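Cytochrome c (PDB 3A9F) carries electrons through a single heme c as the C-terminal domain of cytochrome cz, a subunit of the green sulfur bacterial photosynthetic reaction center. Local coordinates at residues D28-L33 with G85-E90; D49-K54 with G59-I64; R67-P72 with I76-A81. All blocks are in the same frame, centred on the assembly; numbering follows the deposited sequence. Where two conformers were deposited one is given.

Interaction 1: D28-L33 with G85-E90; sequences DAAKKL and GIWLHE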
loop_
_atom_site.group_PDB
_atom_site.type_symbol
_atom_site.label_atom_id
_atom_site.label_comp_id
_atom_site.label_asym_id
_atom_site.label_seq_id
_atom_site.Cartn_x
_atom_site.Cartn_y
_atom_site.Cartn_z
ATOM N N ASP A 28 -7.680 5.813 9.336
ATOM C CA ASP A 28 -9.015 5.475 8.822
ATOM C C ASP A 28 -9.168 5.953 7.390
ATOM O O ASP A 28 -9.660 5.206 6.521
ATOM C CB ASP A 28 -10.117 6.074 9.707
ATOM C CG ASP A 28 -10.178 5.439 11.095
ATOM O OD1 ASP A 28 -9.777 4.260 11.262
ATOM O OD2 ASP A 28 -10.643 6.131 12.029
ATOM N N ALA A 29 -8.740 7.186 7.127
ATOM C CA ALA A 29 -8.783 7.744 5.781
ATOM C C ALA A 29 -7.833 6.972 4.871
ATOM O O ALA A 29 -8.155 6.716 3.705
ATOM C CB ALA A 29 -8.420 9.224 5.802
ATOM N N ALA A 30 -6.680 6.570 5.399
ATOM C CA ALA A 30 -5.716 5.802 4.605
ATOM C C ALA A 30 -6.299 4.469 4.173
ATOM O O ALA A 30 -6.148 4.074 3.021
ATOM C CB ALA A 30 -4.431 5.587 5.383
ATOM N N LYS A 31 -7.014 3.791 5.074
ATOM C CA LYS A 31 -7.639 2.513 4.731
ATOM C C LYS A 31 -8.644 2.690 3.601
ATOM O O LYS A 31 -8.740 1.841 2.707
ATOM C CB LYS A 31 -8.340 1.913 5.956
ATOM C CG LYS A 31 -8.971 0.525 5.714
ATOM C CD LYS A 31 -9.675 0.026 6.987
ATOM C CE LYS A 31 -10.322 -1.333 6.787
ATOM N NZ LYS A 31 -11.542 -1.229 5.942
ATOM N N LYS A 32 -9.393 3.788 3.624
ATOM C CA LYS A 32 -10.354 4.049 2.560
ATOM C C LYS A 32 -9.643 4.194 1.223
ATOM O O LYS A 32 -10.120 3.667 0.211
ATOM C CB LYS A 32 -11.182 5.290 2.884
ATOM C CG LYS A 32 -12.133 5.055 4.033
ATOM C CD LYS A 32 -12.938 6.292 4.360
ATOM C CE LYS A 32 -13.841 6.032 5.578
ATOM N NZ LYS A 32 -14.619 7.229 5.951
ATOM N N LEU A 33 -8.504 4.879 1.213
ATOM C CA LEU A 33 -7.744 5.050 -0.021
ATOM C C LEU A 33 -7.157 3.725 -0.533
ATOM O O LEU A 33 -7.175 3.466 -1.728
ATOM C CB LEU A 33 -6.663 6.101 0.184
ATOM C CG LEU A 33 -5.958 6.572 -1.104
ATOM C CD1 LEU A 33 -6.926 7.126 -2.161
ATOM C CD2 LEU A 33 -4.866 7.564 -0.744
ATOM N N GLY A 85 1.218 2.955 1.229
ATOM C CA GLY A 85 2.355 2.230 1.806
ATOM C C GLY A 85 2.377 2.281 3.325
ATOM O O GLY A 85 2.644 1.279 3.982
ATOM N N ILE A 86 2.105 3.460 3.880
ATOM C CA ILE A 86 2.069 3.589 5.333
ATOM C C ILE A 86 0.996 2.679 5.927
ATOM O O ILE A 86 1.259 1.943 6.872
ATOM C CB ILE A 86 1.831 5.049 5.746
ATOM C CG1 ILE A 86 3.079 5.892 5.440
ATOM C CG2 ILE A 86 1.464 5.124 7.246
ATOM C CD1 ILE A 86 2.803 7.406 5.418
ATOM N N TRP A 87 -0.210 2.707 5.368
ATOM C CA TRP A 87 -1.285 1.896 5.938
ATOM C C TRP A 87 -0.972 0.408 5.792
ATOM O O TRP A 87 -1.128 -0.360 6.749
ATOM C CB TRP A 87 -2.655 2.226 5.316
ATOM C CG TRP A 87 -3.758 1.565 6.076
ATOM C CD1 TRP A 87 -4.426 2.080 7.154
ATOM C CD2 TRP A 87 -4.264 0.247 5.881
ATOM N NE1 TRP A 87 -5.335 1.169 7.626
ATOM C CE2 TRP A 87 -5.256 0.032 6.867
ATOM C CE3 TRP A 87 -3.995 -0.773 4.954
ATOM C CZ2 TRP A 87 -5.980 -1.163 6.956
ATOM C CZ3 TRP A 87 -4.711 -1.961 5.041
ATOM C CH2 TRP A 87 -5.692 -2.146 6.041
ATOM N N LEU A 88 -0.539 -0.019 4.605
ATOM C CA LEU A 88 -0.235 -1.441 4.433
ATOM C C LEU A 88 0.896 -1.873 5.370
ATOM O O LEU A 88 0.826 -2.958 5.974
ATOM C CB LEU A 88 0.148 -1.747 2.998
ATOM C CG LEU A 88 -0.987 -1.653 1.990
ATOM C CD1 LEU A 88 -0.393 -1.671 0.576
ATOM C CD2 LEU A 88 -2.015 -2.782 2.198
ATOM N N HIS A 89 1.922 -1.029 5.507
ATOM C CA HIS A 89 3.052 -1.375 6.358
ATOM C C HIS A 89 2.626 -1.505 7.828
ATOM O O HIS A 89 3.029 -2.453 8.520
ATOM C CB HIS A 89 4.172 -0.342 6.195
ATOM C CG HIS A 89 5.346 -0.601 7.075
ATOM N ND1 HIS A 89 5.828 0.338 7.957
ATOM C CD2 HIS A 89 6.115 -1.704 7.234
ATOM C CE1 HIS A 89 6.853 -0.174 8.616
ATOM N NE2 HIS A 89 7.049 -1.410 8.194
ATOM N N GLU A 90 1.810 -0.568 8.312
ATOM C CA GLU A 90 1.513 -0.499 9.752
ATOM C C GLU A 90 0.276 -1.259 10.211
ATOM O O GLU A 90 0.189 -1.628 11.388
ATOM C CB GLU A 90 1.440 0.958 10.212
ATOM C CG GLU A 90 2.759 1.692 9.959
ATOM C CD GLU A 90 2.967 2.976 10.749
ATOM O OE1 GLU A 90 2.176 3.286 11.667
ATOM O OE2 GLU A 90 3.954 3.679 10.444
#
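Ala30 and Trp87 make the tight part of this helix-to-helix contact, together with the CB of Lys31. The CA atoms of Ala30 and Trp87 are 6.1 Å apart, and Ala30 CB sits 3.8 Å from Trp87 CB. A methyl group is all that Ala30 has, and this lets the two backbones come so near. The same methyl meets the indole obliquely, 3.9 Å from Trp87 CD1. Ala30 is buried here. Lys31 CB lies over one face of the indole, 3.4 Å above the plane and offset toward the rim. This is a CH-pi contact, 3.9 Å from Lys31 CB to the centroid of the five-membered ring of Trp87.

The looser side belongs to the outer part of the Lys31 chain. Trp87 has its CG anti to the backbone N (chi1 -170°), which swings the indole alongside the Lys31 methylenes, with Lys31 CG 3.7 Å from Trp87 CZ2. The lysine bends only at its last torsion. Its NZ leads away from the contact, and Lys31 is exposed to solvent; Asp35 is a long, weak ionic partner. No hydrogen bond crosses between the segments, so apolar packing holds them. A serine in place of Trp87 would probably open a gap beside Ala30 and deprive the Lys31 methylenes of the face they lie on.

The contact joins helix 27-37 to helix 78-91, the N- and C-terminal helices that pack together in cytochrome c folds. Phe27 and Val34 of the first helix also touch Trp87, while Leu88 turns to Val61 and Val65 on helix 61-70.

Interaction 2: D49-K54 with G59-I64; sequences DLFRTK and GQVNLI. With HEC (heme c), chain C.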
loop_
_atom_site.group_PDB
_atom_site.type_symbol
_atom_site.label_atom_id
_atom_site.label_comp_id
_atom_site.label_asym_id
_atom_site.label_seq_id
_atom_site.Cartn_x
_atom_site.Cartn_y
_atom_site.Cartn_z
ATOM N N ASP A 49 -2.266 -12.784 1.082
ATOM C CA ASP A 49 -1.300 -13.689 1.698
ATOM C C ASP A 49 0.082 -13.490 1.108
ATOM O O ASP A 49 1.075 -13.424 1.837
ATOM C CB ASP A 49 -1.719 -15.146 1.489
ATOM C CG ASP A 49 -2.971 -15.522 2.260
ATOM O OD1 ASP A 49 -3.359 -14.784 3.193
ATOM O OD2 ASP A 49 -3.562 -16.583 1.933
ATOM N N LEU A 50 0.135 -13.413 -0.217
ATOM C CA LEU A 50 1.359 -13.144 -0.943
ATOM C C LEU A 50 1.923 -11.786 -0.534
ATOM O O LEU A 50 3.125 -11.646 -0.306
ATOM C CB LEU A 50 1.077 -13.165 -2.442
ATOM C CG LEU A 50 2.227 -13.039 -3.441
ATOM C CD1 LEU A 50 1.745 -13.549 -4.773
ATOM C CD2 LEU A 50 2.698 -11.616 -3.579
ATOM N N PHE A 51 1.060 -10.778 -0.452
ATOM C CA PHE A 51 1.525 -9.469 -0.032
ATOM C C PHE A 51 2.247 -9.537 1.311
ATOM O O PHE A 51 3.339 -8.980 1.468
ATOM C CB PHE A 51 0.383 -8.461 0.051
ATOM C CG PHE A 51 0.822 -7.148 0.606
ATOM C CD1 PHE A 51 1.501 -6.238 -0.193
ATOM C CD2 PHE A 51 0.653 -6.862 1.961
ATOM C CE1 PHE A 51 1.948 -5.025 0.335
ATOM C CE2 PHE A 51 1.094 -5.651 2.492
ATOM C CZ PHE A 51 1.747 -4.739 1.678
ATOM N N ARG A 52 1.622 -10.203 2.278
ATOM C CA ARG A 52 2.186 -10.271 3.631
ATOM C C ARG A 52 3.525 -10.989 3.650
ATOM O O ARG A 52 4.472 -10.514 4.270
ATOM C CB ARG A 52 1.191 -10.909 4.601
ATOM C CG ARG A 52 0.004 -10.022 4.930
ATOM C CD ARG A 52 -0.898 -10.645 5.976
ATOM N NE ARG A 52 -2.047 -9.785 6.246
ATOM C CZ ARG A 52 -3.275 -9.991 5.777
ATOM N NH1 ARG A 52 -3.548 -11.059 5.030
ATOM N NH2 ARG A 52 -4.244 -9.134 6.073
ATOM N N THR A 53 3.608 -12.133 2.977
ATOM C CA THR A 53 4.820 -12.958 3.043
ATOM C C THR A 53 5.953 -12.417 2.170
ATOM O O THR A 53 7.110 -12.392 2.588
ATOM C CB THR A 53 4.543 -14.436 2.686
ATOM O OG1 THR A 53 4.124 -14.527 1.326
ATOM C CG2 THR A 53 3.462 -15.018 3.586
ATOM N N LYS A 54 5.619 -11.951 0.971
ATOM C CA LYS A 54 6.633 -11.555 0.002
ATOM C C LYS A 54 7.090 -10.107 0.149
ATOM O O LYS A 54 8.235 -9.786 -0.160
ATOM C CB LYS A 54 6.124 -11.829 -1.419
ATOM C CG LYS A 54 7.104 -11.535 -2.543
ATOM C CD LYS A 54 6.589 -12.118 -3.860
ATOM C CE LYS A 54 7.498 -11.772 -5.022
ATOM N NZ LYS A 54 6.945 -12.332 -6.296
ATOM N N GLY A 59 9.980 -6.082 4.243
ATOM C CA GLY A 59 10.161 -4.628 4.258
ATOM C C GLY A 59 10.187 -3.990 2.878
ATOM O O GLY A 59 10.883 -2.988 2.645
ATOM N N GLN A 60 9.412 -4.564 1.962
ATOM C CA GLN A 60 9.373 -4.098 0.583
ATOM C C GLN A 60 7.958 -3.671 0.158
ATOM O O GLN A 60 7.547 -3.860 -0.993
ATOM C CB GLN A 60 9.948 -5.169 -0.351
ATOM C CG GLN A 60 11.447 -5.399 -0.124
ATOM C CD GLN A 60 12.018 -6.436 -1.058
ATOM O OE1 GLN A 60 12.718 -6.102 -2.012
ATOM N NE2 GLN A 60 11.720 -7.704 -0.796
ATOM N N VAL A 61 7.222 -3.056 1.085
ATOM C CA VAL A 61 5.878 -2.549 0.782
ATOM C C VAL A 61 5.924 -1.455 -0.292
ATOM O O VAL A 61 5.128 -1.476 -1.237
ATOM C CB VAL A 61 5.193 -2.039 2.071
ATOM C CG1 VAL A 61 3.902 -1.300 1.734
ATOM C CG2 VAL A 61 4.949 -3.200 3.056
ATOM N N ASN A 62 6.835 -0.495 -0.164
ATOM C CA ASN A 62 6.902 0.568 -1.160
ATOM C C ASN A 62 7.247 0.026 -2.541
ATOM O O ASN A 62 6.705 0.483 -3.540
ATOM C CB ASN A 62 7.894 1.660 -0.758
ATOM C CG ASN A 62 7.780 2.868 -1.642
ATOM O OD1 ASN A 62 6.713 3.488 -1.725
ATOM N ND2 ASN A 62 8.861 3.207 -2.333
ATOM N N LEU A 63 8.133 -0.970 -2.587
ATOM C CA LEU A 63 8.477 -1.622 -3.842
ATOM C C LEU A 63 7.231 -2.050 -4.610
ATOM O O LEU A 63 7.067 -1.712 -5.789
ATOM C CB LEU A 63 9.390 -2.831 -3.587
ATOM C CG LEU A 63 9.853 -3.603 -4.824
ATOM C CD1 LEU A 63 10.874 -2.786 -5.604
ATOM C CD2 LEU A 63 10.448 -4.949 -4.427
ATOM N N ILE A 64 6.353 -2.793 -3.947
ATOM C CA ILE A 64 5.201 -3.323 -4.661
ATOM C C ILE A 64 4.163 -2.223 -4.963
ATOM O O ILE A 64 3.546 -2.229 -6.042
ATOM C CB ILE A 64 4.596 -4.589 -3.983
ATOM C CG1 ILE A 64 3.619 -5.307 -4.925
ATOM C CG2 ILE A 64 3.924 -4.279 -2.657
ATOM C CD1 ILE A 64 4.218 -5.793 -6.234
HETATM FE FE HEC C . -1.823 -5.206 -8.033
HETATM C CHA HEC C . -0.431 -8.244 -8.701
HETATM C CHB HEC C . -0.920 -5.544 -4.728
HETATM C CHC HEC C . -3.253 -2.194 -7.335
HETATM C CHD HEC C . -2.586 -4.796 -11.326
HETATM N NA HEC C . -0.870 -6.609 -6.945
HETATM C C1A HEC C . -0.353 -7.804 -7.412
HETATM C C2A HEC C . 0.305 -8.503 -6.329
HETATM C C3A HEC C . 0.183 -7.731 -5.232
HETATM C C4A HEC C . -0.573 -6.559 -5.591
HETATM C CMA HEC C . 0.683 -7.993 -3.798
HETATM C CAA HEC C . 1.026 -9.854 -6.473
HETATM C CBA HEC C . 2.475 -9.602 -6.884
HETATM C CGA HEC C . 3.283 -10.870 -6.875
HETATM O O1A HEC C . 2.753 -11.941 -7.243
HETATM O O2A HEC C . 4.465 -10.800 -6.498
HETATM N NB HEC C . -2.108 -4.103 -6.339
HETATM C C1B HEC C . -1.582 -4.395 -5.092
HETATM C C2B HEC C . -1.801 -3.260 -4.226
HETATM C C3B HEC C . -2.435 -2.328 -4.957
HETATM C C4B HEC C . -2.640 -2.834 -6.284
HETATM C CMB HEC C . -1.304 -3.225 -2.765
HETATM C CAB HEC C . -2.859 -0.896 -4.618
HETATM C CBB HEC C . -1.578 -0.039 -4.443
HETATM N NC HEC C . -2.759 -3.777 -9.130
HETATM C C1C HEC C . -3.312 -2.613 -8.640
HETATM C C2C HEC C . -3.943 -1.910 -9.723
HETATM C C3C HEC C . -3.790 -2.656 -10.842
HETATM C C4C HEC C . -3.008 -3.810 -10.483
HETATM C CMC HEC C . -4.747 -0.619 -9.541
HETATM C CAC HEC C . -4.285 -2.405 -12.284
HETATM C CBC HEC C . -3.849 -1.034 -12.861
HETATM N ND HEC C . -1.550 -6.339 -9.726
HETATM C C1D HEC C . -1.914 -5.946 -11.004
HETATM C C2D HEC C . -1.507 -6.950 -11.956
HETATM C C3D HEC C . -0.854 -8.008 -11.151
HETATM C C4D HEC C . -0.909 -7.567 -9.784
HETATM C CMD HEC C . -1.726 -6.856 -13.455
HETATM C CAD HEC C . -0.247 -9.301 -11.696
HETATM C CBD HEC C . 1.148 -9.049 -12.257
HETATM C CGD HEC C . 2.092 -8.791 -11.121
HETATM O O1D HEC C . 2.305 -9.703 -10.286
HETATM O O2D HEC C . 2.603 -7.647 -11.043
#
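Phe51 is the residue of helix 48-56 that packs against both Val61 and Ile64. Before it comes Leu50, which serves the heme instead. Leu50 CD2 lies 3.4 Å from the carboxylate carbon CGA of a heme propionate, so an apolar branch covers part of that charged group.

At Phe51, CG stands anti to the backbone N (chi1 174°), and the ring reaches toward helix 61-70. Ile64 CG2 comes to the ring edge, near its plane, 3.7 Å from Phe51 CE1. The heme methyl CMA, 3.9 Å from Phe51 CB, meets a neighbouring part of the same edge. Val61 CG2 comes in obliquely at the end of the ring, 3.8 Å from Phe51 CZ. Leu88 and Phe92 add to the surroundings of the ring.

Lys54 lies at the end of the segment. Its extended chain carries NZ to the propionate, where it donates a 2.9 Å hydrogen bond to heme O2A. Tyr55 OH is also hydrogen-bonded to the heme. The lysine charge probably favours an ionised propionate. Gln60 NE2 is hydrogen-bonded to Thr58.

Gly59, with positive phi, closes a Schellman motif at the end of helix 48-56, and Gln60 is the N-cap of the next. Two consecutive helices joined by a short turn make up this part of the c-type cytochrome pocket: helix 48-56 covers the propionate, and Ile64 of helix 61-70 reaches the adjacent heme methyl.

Interaction 3: R67-P72 with I76-A81; sequences RMQGFP and ISDDDA. With HEC (heme c), chain C.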
loop_
_atom_site.group_PDB
_atom_site.type_symbol
_atom_site.label_atom_id
_atom_site.label_comp_id
_atom_site.label_asym_id
_atom_site.label_seq_id
_atom_site.Cartn_x
_atom_site.Cartn_y
_atom_site.Cartn_z
ATOM N N ARG A 67 5.340 -0.416 -7.983
ATOM C CA ARG A 67 5.143 -1.242 -9.170
ATOM C C ARG A 67 3.705 -1.126 -9.659
ATOM O O ARG A 67 3.458 -0.894 -10.848
ATOM C CB ARG A 67 5.485 -2.696 -8.881
ATOM C CG ARG A 67 5.484 -3.558 -10.107
ATOM C CD ARG A 67 6.073 -4.903 -9.779
ATOM N NE ARG A 67 7.469 -4.810 -9.364
ATOM C CZ ARG A 67 8.139 -5.784 -8.757
ATOM N NH1 ARG A 67 7.540 -6.931 -8.478
ATOM N NH2 ARG A 67 9.407 -5.610 -8.422
ATOM N N MET A 68 2.750 -1.268 -8.744
ATOM C CA MET A 68 1.346 -1.122 -9.116
ATOM C C MET A 68 1.048 0.272 -9.668
ATOM O O MET A 68 0.348 0.417 -10.678
ATOM C CB MET A 68 0.446 -1.459 -7.925
ATOM C CG MET A 68 0.659 -2.869 -7.399
ATOM S SD MET A 68 0.107 -4.111 -8.618
ATOM C CE MET A 68 1.533 -5.195 -8.493
ATOM N N GLN A 69 1.611 1.292 -9.033
ATOM C CA GLN A 69 1.423 2.648 -9.516
ATOM C C GLN A 69 1.843 2.803 -10.968
ATOM O O GLN A 69 1.174 3.492 -11.747
ATOM C CB GLN A 69 2.208 3.627 -8.662
ATOM C CG GLN A 69 2.120 5.075 -9.177
ATOM C CD GLN A 69 2.946 6.039 -8.389
ATOM O OE1 GLN A 69 3.892 5.651 -7.735
ATOM N NE2 GLN A 69 2.582 7.306 -8.434
ATOM N N GLY A 70 2.958 2.171 -11.329
ATOM C CA GLY A 70 3.476 2.303 -12.688
ATOM C C GLY A 70 2.670 1.590 -13.759
ATOM O O GLY A 70 2.884 1.845 -14.946
ATOM N N PHE A 71 1.756 0.698 -13.371
ATOM C CA PHE A 71 0.932 0.013 -14.374
ATOM C C PHE A 71 -0.061 0.987 -15.017
ATOM O O PHE A 71 -0.596 1.866 -14.349
ATOM C CB PHE A 71 0.143 -1.147 -13.755
ATOM C CG PHE A 71 0.981 -2.330 -13.321
ATOM C CD1 PHE A 71 2.311 -2.486 -13.727
ATOM C CD2 PHE A 71 0.423 -3.296 -12.501
ATOM C CE1 PHE A 71 3.066 -3.596 -13.314
ATOM C CE2 PHE A 71 1.162 -4.423 -12.103
ATOM C CZ PHE A 71 2.486 -4.559 -12.507
ATOM N N PRO A 72 -0.338 0.817 -16.319
ATOM C CA PRO A 72 -1.321 1.694 -16.969
ATOM C C PRO A 72 -2.680 1.635 -16.291
ATOM O O PRO A 72 -3.162 0.542 -15.964
ATOM C CB PRO A 72 -1.438 1.127 -18.396
ATOM C CG PRO A 72 -0.339 0.183 -18.547
ATOM C CD PRO A 72 0.155 -0.242 -17.214
ATOM N N ILE A 76 -2.993 5.810 -9.411
ATOM C CA ILE A 76 -2.300 6.034 -8.135
ATOM C C ILE A 76 -1.330 7.202 -8.261
ATOM O O ILE A 76 -0.378 7.151 -9.053
ATOM C CB ILE A 76 -1.571 4.744 -7.680
ATOM C CG1 ILE A 76 -2.590 3.628 -7.413
ATOM C CG2 ILE A 76 -0.708 4.997 -6.444
ATOM C CD1 ILE A 76 -1.963 2.224 -7.282
ATOM N N SER A 77 -1.573 8.259 -7.495
ATOM C CA SER A 77 -0.633 9.373 -7.492
ATOM C C SER A 77 0.542 9.097 -6.560
ATOM O O SER A 77 0.472 8.182 -5.736
ATOM C CB SER A 77 -1.353 10.647 -7.046
ATOM O OG SER A 77 -1.704 10.531 -5.669
ATOM N N ASP A 78 1.590 9.922 -6.627
ATOM C CA ASP A 78 2.693 9.765 -5.678
ATOM C C ASP A 78 2.209 9.895 -4.232
ATOM O O ASP A 78 2.657 9.154 -3.348
ATOM C CB ASP A 78 3.826 10.763 -5.947
ATOM C CG ASP A 78 4.663 10.394 -7.168
ATOM O OD1 ASP A 78 4.612 9.238 -7.638
ATOM O OD2 ASP A 78 5.396 11.282 -7.645
ATOM N N ASP A 79 1.309 10.842 -3.973
ATOM C CA ASP A 79 0.762 10.970 -2.621
ATOM C C ASP A 79 -0.072 9.762 -2.212
ATOM O O ASP A 79 0.009 9.303 -1.071
ATOM C CB ASP A 79 -0.050 12.241 -2.474
ATOM C CG ASP A 79 0.805 13.453 -2.358
ATOM O OD1 ASP A 79 1.852 13.375 -1.694
ATOM O OD2 ASP A 79 0.409 14.496 -2.915
ATOM N N ASP A 80 -0.860 9.225 -3.140
ATOM C CA ASP A 80 -1.618 8.014 -2.841
ATOM C C ASP A 80 -0.644 6.901 -2.443
ATOM O O ASP A 80 -0.898 6.147 -1.504
ATOM C CB ASP A 80 -2.378 7.493 -4.071
ATOM C CG ASP A 80 -3.542 8.349 -4.527
ATOM O OD1 ASP A 80 -4.018 9.203 -3.771
ATOM O OD2 ASP A 80 -4.009 8.101 -5.688
ATOM N N ALA A 81 0.462 6.769 -3.182
ATOM C CA ALA A 81 1.404 5.690 -2.919
ATOM C C ALA A 81 2.004 5.829 -1.532
ATOM O O ALA A 81 2.207 4.824 -0.854
ATOM C CB ALA A 81 2.491 5.664 -3.974
HETATM FE FE HEC C . -1.823 -5.206 -8.033
HETATM C CHA HEC C . -0.431 -8.244 -8.701
HETATM C CHB HEC C . -0.920 -5.544 -4.728
HETATM C CHC HEC C . -3.253 -2.194 -7.335
HETATM C CHD HEC C . -2.586 -4.796 -11.326
HETATM N NA HEC C . -0.870 -6.609 -6.945
HETATM C C1A HEC C . -0.353 -7.804 -7.412
HETATM C C2A HEC C . 0.305 -8.503 -6.329
HETATM C C3A HEC C . 0.183 -7.731 -5.232
HETATM C C4A HEC C . -0.573 -6.559 -5.591
HETATM C CMA HEC C . 0.683 -7.993 -3.798
HETATM C CAA HEC C . 1.026 -9.854 -6.473
HETATM C CBA HEC C . 2.475 -9.602 -6.884
HETATM C CGA HEC C . 3.283 -10.870 -6.875
HETATM O O1A HEC C . 2.753 -11.941 -7.243
HETATM O O2A HEC C . 4.465 -10.800 -6.498
HETATM N NB HEC C . -2.108 -4.103 -6.339
HETATM C C1B HEC C . -1.582 -4.395 -5.092
HETATM C C2B HEC C . -1.801 -3.260 -4.226
HETATM C C3B HEC C . -2.435 -2.328 -4.957
HETATM C C4B HEC C . -2.640 -2.834 -6.284
HETATM C CMB HEC C . -1.304 -3.225 -2.765
HETATM C CAB HEC C . -2.859 -0.896 -4.618
HETATM C CBB HEC C . -1.578 -0.039 -4.443
HETATM N NC HEC C . -2.759 -3.777 -9.130
HETATM C C1C HEC C . -3.312 -2.613 -8.640
HETATM C C2C HEC C . -3.943 -1.910 -9.723
HETATM C C3C HEC C . -3.790 -2.656 -10.842
HETATM C C4C HEC C . -3.008 -3.810 -10.483
HETATM C CMC HEC C . -4.747 -0.619 -9.541
HETATM C CAC HEC C . -4.285 -2.405 -12.284
HETATM C CBC HEC C . -3.849 -1.034 -12.861
HETATM N ND HEC C . -1.550 -6.339 -9.726
HETATM C C1D HEC C . -1.914 -5.946 -11.004
HETATM C C2D HEC C . -1.507 -6.950 -11.956
HETATM C C3D HEC C . -0.854 -8.008 -11.151
HETATM C C4D HEC C . -0.909 -7.567 -9.784
HETATM C CMD HEC C . -1.726 -6.856 -13.455
HETATM C CAD HEC C . -0.247 -9.301 -11.696
HETATM C CBD HEC C . 1.148 -9.049 -12.257
HETATM C CGD HEC C . 2.092 -8.791 -11.121
HETATM O O1D HEC C . 2.305 -9.703 -10.286
HETATM O O2D HEC C . 2.603 -7.647 -11.043
#
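The methionine side of the heme pocket is where Met68 and Gln69 meet Ile76, with the next helix starting just beyond. Met68 SD binds the heme iron at 2.3 Å, and His42 NE2 is the other protein ligand. With CG beside the backbone N (chi1 -59°) and a further bend at chi2, the Met68 chain folds over to the metal. Its CB remains in loose touch with Ile76 CD1, and that methyl also packs 3.7 Å from heme CBB.

Gln69, the next residue, points away from the heme toward the start of helix 78-91. Its CB and CG rest on Ile76 CG2, each 3.9 Å away, and its amide reaches past the isoleucine. Gln69 NE2 donates two bonds. The straighter one goes to Asp78 OD1 at 2.9 Å (153°), met on the anti side and tilted out of the plane of a carboxylate nearly perpendicular to the amide. The other goes to Ile76 O at 3.0 Å (137°), with the donor above the carbonyl plane. Histidine and methionine as axial ligands are the class I cytochrome c pattern, and Gln69 ties the methionine-bearing helix to the start of helix 78-91. Lys66 NZ is hydrogen-bonded to Gln69 OE1 and forms a salt bridge with Asp78 OD1.

Ser77 and Asp80 form a capping box at that start. Asp80 N donates to Ser77 OG at 3.0 Å, and Ser77 N returns a nearly straight bond to Asp80 OD2. Arg37 pairs with Asp80 OD2 as well. Further along the 67-72 segment, Phe71 brings CZ to 3.4 Å from heme O2D, which lies at the ring edge. One face of that ring lies against Arg67 O and Met68 CA.

In the fold
The three contacts join the four helices of the domain in a chain of pairs. Interaction 1 brings the first and last helices together. Interactions 2 and 3 each join helices that follow one another, and both use helix 61-70. Their centres are about 15 Å apart, yet both touch the heme, interaction 2 at one propionate and interaction 3 at the iron and the other propionate. Interactions 1 and 2 meet directly, with Leu88 CB 3.6 Å from Phe51 CZ. Leu88 also touches the heme, although the Trp87 side chain is about 9 Å from it. Interactions 1 and 3 share helix 78-91 and touch where Leu33 CD2 lies 3.5 Å from Asp80 OD1.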